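Local coordinates for protein CG4930 (Drosophila melanogaster, PDB 3ISM) that inhibits the endonuclease EndoG by forming a complex with it, at residues D125-R128 / D129-K133. The protein carries 1 engineered substitution. Numbering follows the deposited sequence.
Sequences DFWR and DVLVK
Trp127 and Val132, five residues apart on helix 124-132, meet by a CH-pi contact: methyl CG2 of Val132 sits over the centre of the indole's six-membered ring, 3.6 Å from its centroid. With CG of Trp127 anti to the backbone N (chi1 170°), the indole lies against Val132 and Leu131, whose CD1 meets the ring edge in plane, although its own CB points away. On Phe126 the CH-pi contact is off-centre, Val130 CB standing nearer the rim, while CE2 packs on CG of Leu131 at 3.7 Å. Among backbone bonds, Asp129 N to Asp125 O is alpha-helical; Phe126 O accepts from both Val130 N (i+4) and Leu131 N (i+5), and Val132 N to Trp127 O (2.9 Å) and Lys133 N to Arg128 O continue the i+5 pattern, a pi-type widening consistent with the i+5 side-chain pairs. In the all-helical Ku C-terminal-like domain, this short helix packs its aromatic side on helices 81-102 and 104-120, while Trp127 NE1 bonds His160 O. Cutting Trp127 back to an alanine is likely to leave Val132 CG2 without its aromatic platform and His160 O without this donor. On the exposed side, Arg128 NH2 forms a salt bridge with Asp125 OD1 (2.9 Å), its hydrogen bond weak, and one water accepts from Arg128 NE and donates to Asp125 OD1 and Asp129 OD1.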
ATOM      1  N   ASP C 125      20.852 -10.528 -48.098  1.00 32.27           N
ATOM      2  CA  ASP C 125      20.114 -11.523 -47.315  1.00 32.19           C
ATOM      3  C   ASP C 125      20.141 -11.143 -45.840  1.00 31.75           C
ATOM      4  O   ASP C 125      19.097 -11.106 -45.191  1.00 31.83           O
ATOM      5  CB  ASP C 125      20.657 -12.940 -47.521  1.00 32.49           C
ATOM      6  CG  ASP C 125      20.339 -13.495 -48.902  1.00 34.11           C
ATOM      7  OD1 ASP C 125      19.356 -13.044 -49.533  1.00 36.01           O
ATOM      8  OD2 ASP C 125      21.082 -14.388 -49.364  1.00 36.12           O
ATOM      9  N   PHE C 126      21.328 -10.831 -45.321  1.00 31.21           N
ATOM     10  CA  PHE C 126      21.460 -10.339 -43.938  1.00 30.61           C
ATOM     11  C   PHE C 126      20.628  -9.059 -43.707  1.00 30.12           C
ATOM     12  O   PHE C 126      20.006  -8.912 -42.658  1.00 30.45           O
ATOM     13  CB  PHE C 126      22.930 -10.111 -43.569  1.00 30.24           C
ATOM     14  CG  PHE C 126      23.147  -9.697 -42.130  1.00 30.87           C
ATOM     15  CD1 PHE C 126      23.150 -10.642 -41.110  1.00 29.25           C
ATOM     16  CD2 PHE C 126      23.371  -8.361 -41.800  1.00 30.80           C
ATOM     17  CE1 PHE C 126      23.356 -10.263 -39.784  1.00 30.14           C
ATOM     18  CE2 PHE C 126      23.581  -7.980 -40.474  1.00 30.39           C
ATOM     19  CZ  PHE C 126      23.563  -8.930 -39.468  1.00 29.74           C
ATOM     20  N   TRP C 127      20.609  -8.157 -44.686  1.00 29.50           N
ATOM     21  CA  TRP C 127      19.804  -6.939 -44.580  1.00 29.28           C
ATOM     22  C   TRP C 127      18.327  -7.306 -44.486  1.00 29.33           C
ATOM     23  O   TRP C 127      17.667  -6.909 -43.544  1.00 29.42           O
ATOM     24  CB  TRP C 127      20.085  -5.968 -45.737  1.00 28.65           C
ATOM     25  CG  TRP C 127      19.137  -4.789 -45.856  1.00 27.98           C
ATOM     26  CD1 TRP C 127      18.330  -4.501 -46.921  1.00 28.39           C
ATOM     27  CD2 TRP C 127      18.889  -3.761 -44.881  1.00 28.26           C
ATOM     28  NE1 TRP C 127      17.601  -3.359 -46.679  1.00 27.68           N
ATOM     29  CE2 TRP C 127      17.930  -2.881 -45.437  1.00 27.89           C
ATOM     30  CE3 TRP C 127      19.386  -3.493 -43.595  1.00 28.01           C
ATOM     31  CZ2 TRP C 127      17.461  -1.757 -44.754  1.00 27.66           C
ATOM     32  CZ3 TRP C 127      18.912  -2.380 -42.914  1.00 28.25           C
ATOM     33  CH2 TRP C 127      17.966  -1.521 -43.496  1.00 28.16           C
ATOM     34  N   ARG C 128      17.847  -8.120 -45.421  1.00 29.47           N
ATOM     35  CA  ARG C 128      16.442  -8.517 -45.477  1.00 30.28           C
ATOM     36  C   ARG C 128      15.997  -9.453 -44.349  1.00 29.93           C
ATOM     37  O   ARG C 128      14.963  -9.217 -43.720  1.00 29.83           O
ATOM     38  CB  ARG C 128      16.111  -9.142 -46.834  1.00 30.11           C
ATOM     39  CG  ARG C 128      16.109  -8.148 -47.984  1.00 31.38           C
ATOM     40  CD  ARG C 128      15.567  -8.756 -49.272  1.00 32.70           C
ATOM     41  NE  ARG C 128      16.388  -9.887 -49.706  1.00 37.98           N
ATOM     42  CZ  ARG C 128      17.272  -9.838 -50.698  1.00 39.74           C
ATOM     43  NH1 ARG C 128      17.452  -8.713 -51.390  1.00 40.07           N
ATOM     44  NH2 ARG C 128      17.972 -10.924 -51.002  1.00 40.50           N
ATOM     45  N   ASP C 129      16.777 -10.502 -44.093  1.00 29.87           N
ATOM     46  CA  ASP C 129      16.352 -11.585 -43.196  1.00 29.83           C
ATOM     47  C   ASP C 129      16.644 -11.283 -41.736  1.00 29.53           C
ATOM     48  O   ASP C 129      15.928 -11.739 -40.847  1.00 30.20           O
ATOM     49  CB  ASP C 129      17.024 -12.911 -43.580  1.00 29.88           C
ATOM     50  CG  ASP C 129      16.737 -13.328 -45.016  1.00 31.08           C
ATOM     51  OD1 ASP C 129      15.658 -12.975 -45.541  1.00 30.60           O
ATOM     52  OD2 ASP C 129      17.599 -14.016 -45.619  1.00 32.61           O
ATOM     53  N   VAL C 130      17.705 -10.529 -41.488  1.00 29.19           N
ATOM     54  CA  VAL C 130      18.102 -10.227 -40.128  1.00 29.34           C
ATOM     55  C   VAL C 130      17.731  -8.798 -39.710  1.00 29.39           C
ATOM     56  O   VAL C 130      16.836  -8.624 -38.868  1.00 29.60           O
ATOM     57  CB  VAL C 130      19.599 -10.546 -39.859  1.00 29.28           C
ATOM     58  CG1 VAL C 130      19.950 -10.235 -38.430  1.00 29.57           C
ATOM     59  CG2 VAL C 130      19.895 -12.029 -40.154  1.00 29.85           C
ATOM     60  N   LEU C 131      18.393  -7.784 -40.274  1.00 28.50           N
ATOM     61  CA  LEU C 131      18.192  -6.415 -39.786  1.00 28.13           C
ATOM     62  C   LEU C 131      16.749  -5.923 -39.970  1.00 28.04           C
ATOM     63  O   LEU C 131      16.178  -5.290 -39.069  1.00 27.70           O
ATOM     64  CB  LEU C 131      19.187  -5.437 -40.412  1.00 27.77           C
ATOM     65  CG  LEU C 131      20.668  -5.684 -40.078  1.00 29.02           C
ATOM     66  CD1 LEU C 131      21.613  -4.623 -40.673  1.00 26.84           C
ATOM     67  CD2 LEU C 131      20.864  -5.751 -38.587  1.00 29.59           C
ATOM     68  N   VAL C 132      16.172  -6.213 -41.135  1.00 27.43           N
ATOM     69  CA  VAL C 132      14.815  -5.787 -41.449  1.00 27.56           C
ATOM     70  C   VAL C 132      13.779  -6.706 -40.777  1.00 28.54           C
ATOM     71  O   VAL C 132      12.977  -6.238 -39.954  1.00 28.36           O
ATOM     72  CB  VAL C 132      14.563  -5.703 -42.983  1.00 27.55           C
ATOM     73  CG1 VAL C 132      13.083  -5.490 -43.288  1.00 26.27           C
ATOM     74  CG2 VAL C 132      15.408  -4.593 -43.615  1.00 25.75           C
ATOM     75  N   LYS C 133      13.806  -8.001 -41.100  1.00 29.12           N
ATOM     76  CA  LYS C 133      12.779  -8.917 -40.596  1.00 30.57           C
ATOM     77  C   LYS C 133      12.735  -9.014 -39.071  1.00 30.86           C
ATOM     78  O   LYS C 133      11.656  -9.029 -38.483  1.00 31.26           O
ATOM     79  CB  LYS C 133      12.916 -10.316 -41.187  1.00 31.14           C
ATOM     80  CG  LYS C 133      11.641 -11.136 -41.018  1.00 33.21           C
ATOM     81  CD  LYS C 133      11.826 -12.594 -41.359  1.00 38.02           C
ATOM     82  CE  LYS C 133      10.529 -13.359 -41.076  1.00 41.36           C
ATOM     83  NZ  LYS C 133      10.807 -14.562 -40.238  1.00 42.20           N
TER
HETATM   84  O   HOH W   1      16.358 -12.690 -48.361  1.00 46.10           O